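Long-range contact in pseudopodium-enriched atypical kinase 1 (Homo sapiens, PDB 6BHC), which is a pseudokinase, built on the protein kinase fold with an unusual catalytic cleft, and probably acts as a dimerising signalling scaffold rather than as an active enzyme: residues C66-Y78 with P82-S93. The protein carries 1 engineered substitution. Numbering follows the deposited sequence.
Sequences CEAGDAVYYTASY and PLNNYAVKICKS
Lys89 lies alongside the ring of Tyr73 and carries its ammonium to Asp70. In the sequence Ala87-Val88-Lys89 it probably stands where kinases keep their beta3 lysine, usually paired with a helix C glutamate; here its partner belongs to the loop between strands 66-67 and 71-78, the expected place of the glycine-rich loop, consistent with the unusual cleft. Its CG stands anti to the backbone N (chi1 -179°) and the extended chain runs past the tyrosine, CE lying 3.3 Å from Tyr73 OH. At the end NZ forms a salt bridge with Asp70 OD2 at 3.1 Å, on the syn side and somewhat out of the carboxylate plane, the two side chains crossing near a right angle. Gln118 takes a second bond from NZ and also bonds Tyr73 OH. The backbone ladder carrying these side chains is antiparallel: Val88 N reaches Tyr74 O at 2.7 Å in a nearly straight bond (N-H...O angle 177°). On the face opposite Lys89, Val72 CG1 packs against Ile90 CB (3.8 Å), and Ala76 CB against Val88 CG2. Toward the turn Tyr78 CB sits over the face of the Tyr86 ring, and the edge of Tyr78 is turned toward that face, planes at 65°. Ser77 OG bonds Pro82 O at 3.0 Å. In the curled N-lobe sheet strand 71-78 also pairs with strand 57-59 and strand 85-91 with strand 143-150, while Leu210 of strand 209-212 touches Tyr73 and Ala68.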
loop_
_atom_site.group_PDB
_atom_site.type_symbol
_atom_site.label_atom_id
_atom_site.label_comp_id
_atom_site.label_asym_id
_atom_site.label_seq_id
_atom_site.Cartn_x
_atom_site.Cartn_y
_atom_site.Cartn_z
ATOM N N CYS A 66 22.249 29.255 1.187
ATOM C CA CYS A 66 23.283 28.232 1.238
ATOM C C CYS A 66 24.568 28.804 0.657
ATOM O O CYS A 66 24.527 29.585 -0.297
ATOM C CB CYS A 66 22.869 26.972 0.470
ATOM S SG CYS A 66 24.105 25.653 0.488
ATOM N N GLU A 67 25.700 28.412 1.238
ATOM C CA GLU A 67 27.021 28.847 0.787
ATOM C C GLU A 67 27.861 27.603 0.513
ATOM O O GLU A 67 28.417 27.006 1.439
ATOM C CB GLU A 67 27.686 29.749 1.822
ATOM C CG GLU A 67 27.080 31.137 1.915
ATOM C CD GLU A 67 27.616 31.929 3.091
ATOM O OE1 GLU A 67 27.168 31.683 4.230
ATOM O OE2 GLU A 67 28.496 32.789 2.877
ATOM N N ALA A 68 27.954 27.217 -0.757
ATOM C CA ALA A 68 28.677 26.020 -1.146
ATOM C C ALA A 68 30.124 26.362 -1.498
ATOM O O ALA A 68 30.550 27.519 -1.458
ATOM C CB ALA A 68 27.973 25.329 -2.312
ATOM N N GLY A 69 30.892 25.333 -1.854
ATOM C CA GLY A 69 32.292 25.514 -2.196
ATOM C C GLY A 69 32.538 26.205 -3.520
ATOM O O GLY A 69 33.665 26.653 -3.760
ATOM N N ASP A 70 31.525 26.307 -4.378
ATOM C CA ASP A 70 31.693 26.907 -5.692
ATOM C C ASP A 70 30.802 28.113 -5.949
ATOM O O ASP A 70 31.002 28.799 -6.958
ATOM C CB ASP A 70 31.432 25.868 -6.794
ATOM C CG ASP A 70 30.013 25.325 -6.763
ATOM O OD1 ASP A 70 29.365 25.417 -5.699
ATOM O OD2 ASP A 70 29.547 24.805 -7.801
ATOM N N ALA A 71 29.835 28.397 -5.081
ATOM C CA ALA A 71 28.865 29.441 -5.376
ATOM C C ALA A 71 28.113 29.817 -4.109
ATOM O O ALA A 71 28.257 29.186 -3.058
ATOM C CB ALA A 71 27.886 28.993 -6.464
ATOM N N VAL A 72 27.301 30.863 -4.232
ATOM C CA VAL A 72 26.363 31.277 -3.200
ATOM C C VAL A 72 24.957 31.132 -3.767
ATOM O O VAL A 72 24.736 31.295 -4.972
ATOM C CB VAL A 72 26.643 32.723 -2.721
ATOM C CG1 VAL A 72 26.344 33.732 -3.823
ATOM C CG2 VAL A 72 25.861 33.038 -1.462
ATOM N N TYR A 73 24.006 30.795 -2.899
ATOM C CA TYR A 73 22.642 30.492 -3.309
ATOM C C TYR A 73 21.661 31.477 -2.693
ATOM O O TYR A 73 21.789 31.848 -1.521
ATOM C CB TYR A 73 22.242 29.071 -2.908
ATOM C CG TYR A 73 22.890 27.986 -3.732
ATOM C CD1 TYR A 73 22.306 27.542 -4.912
ATOM C CD2 TYR A 73 24.080 27.396 -3.325
ATOM C CE1 TYR A 73 22.891 26.541 -5.664
ATOM C CE2 TYR A 73 24.672 26.398 -4.071
ATOM C CZ TYR A 73 24.075 25.975 -5.239
ATOM O OH TYR A 73 24.661 24.981 -5.985
ATOM N N TYR A 74 20.670 31.881 -3.486
ATOM C CA TYR A 74 19.599 32.754 -3.026
ATOM C C TYR A 74 18.273 32.233 -3.555
ATOM O O TYR A 74 18.150 31.951 -4.751
ATOM C CB TYR A 74 19.811 34.198 -3.494
ATOM C CG TYR A 74 20.964 34.916 -2.834
ATOM C CD1 TYR A 74 22.245 34.851 -3.365
ATOM C CD2 TYR A 74 20.769 35.675 -1.687
ATOM C CE1 TYR A 74 23.302 35.512 -2.768
ATOM C CE2 TYR A 74 21.817 36.340 -1.082
ATOM C CZ TYR A 74 23.082 36.254 -1.626
ATOM O OH TYR A 74 24.130 36.914 -1.027
ATOM N N THR A 75 17.290 32.103 -2.670
ATOM C CA THR A 75 15.939 31.790 -3.109
ATOM C C THR A 75 15.361 32.978 -3.868
ATOM O O THR A 75 15.543 34.132 -3.474
ATOM C CB THR A 75 15.051 31.444 -1.915
ATOM O OG1 THR A 75 14.963 32.574 -1.040
ATOM C CG2 THR A 75 15.630 30.267 -1.149
ATOM N N ALA A 76 14.669 32.693 -4.967
ATOM C CA ALA A 76 14.181 33.748 -5.841
ATOM C C ALA A 76 12.810 33.384 -6.389
ATOM O O ALA A 76 12.437 32.212 -6.475
ATOM C CB ALA A 76 15.151 34.015 -6.998
ATOM N N SER A 77 12.066 34.421 -6.765
ATOM C CA SER A 77 10.777 34.289 -7.431
ATOM C C SER A 77 10.964 34.677 -8.893
ATOM O O SER A 77 11.194 35.851 -9.204
ATOM C CB SER A 77 9.723 35.165 -6.756
ATOM O OG SER A 77 8.534 35.224 -7.524
ATOM N N TYR A 78 10.878 33.691 -9.783
ATOM C CA TYR A 78 11.015 33.952 -11.210
ATOM C C TYR A 78 9.830 34.773 -11.704
ATOM O O TYR A 78 8.675 34.446 -11.420
ATOM C CB TYR A 78 11.116 32.632 -11.974
ATOM C CG TYR A 78 11.386 32.779 -13.454
ATOM C CD1 TYR A 78 12.229 33.774 -13.934
ATOM C CD2 TYR A 78 10.815 31.906 -14.371
ATOM C CE1 TYR A 78 12.480 33.905 -15.288
ATOM C CE2 TYR A 78 11.062 32.027 -15.725
ATOM C CZ TYR A 78 11.895 33.028 -16.178
ATOM O OH TYR A 78 12.143 33.151 -17.526
ATOM N N PRO A 82 6.007 33.065 -10.721
ATOM C CA PRO A 82 6.390 33.643 -9.426
ATOM C C PRO A 82 6.076 32.789 -8.208
ATOM O O PRO A 82 6.434 33.192 -7.095
ATOM C CB PRO A 82 5.585 34.951 -9.394
ATOM C CG PRO A 82 4.363 34.642 -10.186
ATOM C CD PRO A 82 4.795 33.695 -11.276
ATOM N N LEU A 83 5.431 31.635 -8.360
ATOM C CA LEU A 83 5.002 30.849 -7.211
ATOM C C LEU A 83 5.753 29.534 -7.052
ATOM O O LEU A 83 5.512 28.817 -6.075
ATOM C CB LEU A 83 3.496 30.575 -7.292
ATOM C CG LEU A 83 2.608 31.820 -7.349
ATOM C CD1 LEU A 83 1.138 31.439 -7.260
ATOM C CD2 LEU A 83 2.984 32.801 -6.248
ATOM N N ASN A 84 6.652 29.197 -7.970
ATOM C CA ASN A 84 7.414 27.960 -7.884
ATOM C C ASN A 84 8.800 28.215 -7.302
ATOM O O ASN A 84 9.312 29.337 -7.312
ATOM C CB ASN A 84 7.531 27.295 -9.258
ATOM C CG ASN A 84 6.320 26.447 -9.595
ATOM O OD1 ASN A 84 5.856 25.656 -8.773
ATOM N ND2 ASN A 84 5.795 26.614 -10.803
ATOM N N ASN A 85 9.403 27.146 -6.790
ATOM C CA ASN A 85 10.689 27.244 -6.116
ATOM C C ASN A 85 11.814 27.395 -7.129
ATOM O O ASN A 85 11.938 26.594 -8.062
ATOM C CB ASN A 85 10.929 26.015 -5.241
ATOM C CG ASN A 85 9.937 25.909 -4.104
ATOM O OD1 ASN A 85 9.446 26.917 -3.598
ATOM N ND2 ASN A 85 9.632 24.683 -3.696
ATOM N N TYR A 86 12.630 28.428 -6.946
ATOM C CA TYR A 86 13.820 28.638 -7.753
ATOM C C TYR A 86 14.940 29.135 -6.856
ATOM O O TYR A 86 14.697 29.881 -5.903
ATOM C CB TYR A 86 13.575 29.645 -8.887
ATOM C CG TYR A 86 12.694 29.130 -10.004
ATOM C CD1 TYR A 86 13.225 28.373 -11.042
ATOM C CD2 TYR A 86 11.335 29.414 -10.030
ATOM C CE1 TYR A 86 12.423 27.905 -12.069
ATOM C CE2 TYR A 86 10.526 28.951 -11.052
ATOM C CZ TYR A 86 11.075 28.198 -12.068
ATOM O OH TYR A 86 10.271 27.738 -13.087
ATOM N N ALA A 87 16.163 28.713 -7.162
ATOM C CA ALA A 87 17.353 29.157 -6.453
ATOM C C ALA A 87 18.330 29.751 -7.456
ATOM O O ALA A 87 18.550 29.179 -8.529
ATOM C CB ALA A 87 18.005 28.002 -5.689
ATOM N N VAL A 88 18.901 30.901 -7.110
ATOM C CA VAL A 88 19.881 31.584 -7.944
ATOM C C VAL A 88 21.268 31.195 -7.457
ATOM O O VAL A 88 21.627 31.457 -6.302
ATOM C CB VAL A 88 19.685 33.107 -7.908
ATOM C CG1 VAL A 88 20.867 33.805 -8.548
ATOM C CG2 VAL A 88 18.392 33.489 -8.610
ATOM N N LYS A 89 22.046 30.563 -8.330
ATOM C CA LYS A 89 23.390 30.100 -8.005
ATOM C C LYS A 89 24.397 31.042 -8.657
ATOM O O LYS A 89 24.519 31.074 -9.886
ATOM C CB LYS A 89 23.586 28.659 -8.474
ATOM C CG LYS A 89 24.953 28.078 -8.170
ATOM C CD LYS A 89 25.107 26.676 -8.744
ATOM C CE LYS A 89 26.490 26.111 -8.452
ATOM N NZ LYS A 89 26.651 24.720 -8.964
ATOM N N ILE A 90 25.111 31.805 -7.836
ATOM C CA ILE A 90 26.088 32.782 -8.306
ATOM C C ILE A 90 27.474 32.187 -8.098
ATOM O O ILE A 90 27.971 32.123 -6.968
ATOM C CB ILE A 90 25.942 34.125 -7.578
ATOM C CG1 ILE A 90 24.482 34.580 -7.574
ATOM C CG2 ILE A 90 26.819 35.181 -8.235
ATOM C CD1 ILE A 90 24.247 35.859 -6.796
ATOM N N CYS A 91 28.112 31.769 -9.187
ATOM C CA CYS A 91 29.361 31.029 -9.114
ATOM C C CYS A 91 30.535 31.956 -8.799
ATOM O O CYS A 91 30.486 33.168 -9.024
ATOM C CB CYS A 91 29.603 30.280 -10.425
ATOM S SG CYS A 91 28.250 29.161 -10.867
ATOM N N LYS A 92 31.605 31.362 -8.270
ATOM C CA LYS A 92 32.747 32.153 -7.826
ATOM C C LYS A 92 33.697 32.495 -8.968
ATOM O O LYS A 92 34.411 33.501 -8.895
ATOM C CB LYS A 92 33.498 31.414 -6.720
ATOM C CG LYS A 92 32.675 31.187 -5.458
ATOM C CD LYS A 92 33.469 30.442 -4.397
ATOM C CE LYS A 92 32.651 30.249 -3.125
ATOM N NZ LYS A 92 33.412 29.489 -2.089
ATOM N N SER A 93 33.723 31.686 -10.020
ATOM C CA SER A 93 34.622 31.925 -11.148
ATOM C C SER A 93 33.992 31.479 -12.465
ATOM O O SER A 93 34.320 31.999 -13.529
ATOM C CB SER A 93 35.954 31.205 -10.930
ATOM O OG SER A 93 36.635 31.723 -9.800
HETATM O O HOH W 1 11.369 30.310 -5.007
HETATM O O HOH W 2 9.086 31.509 -8.650
#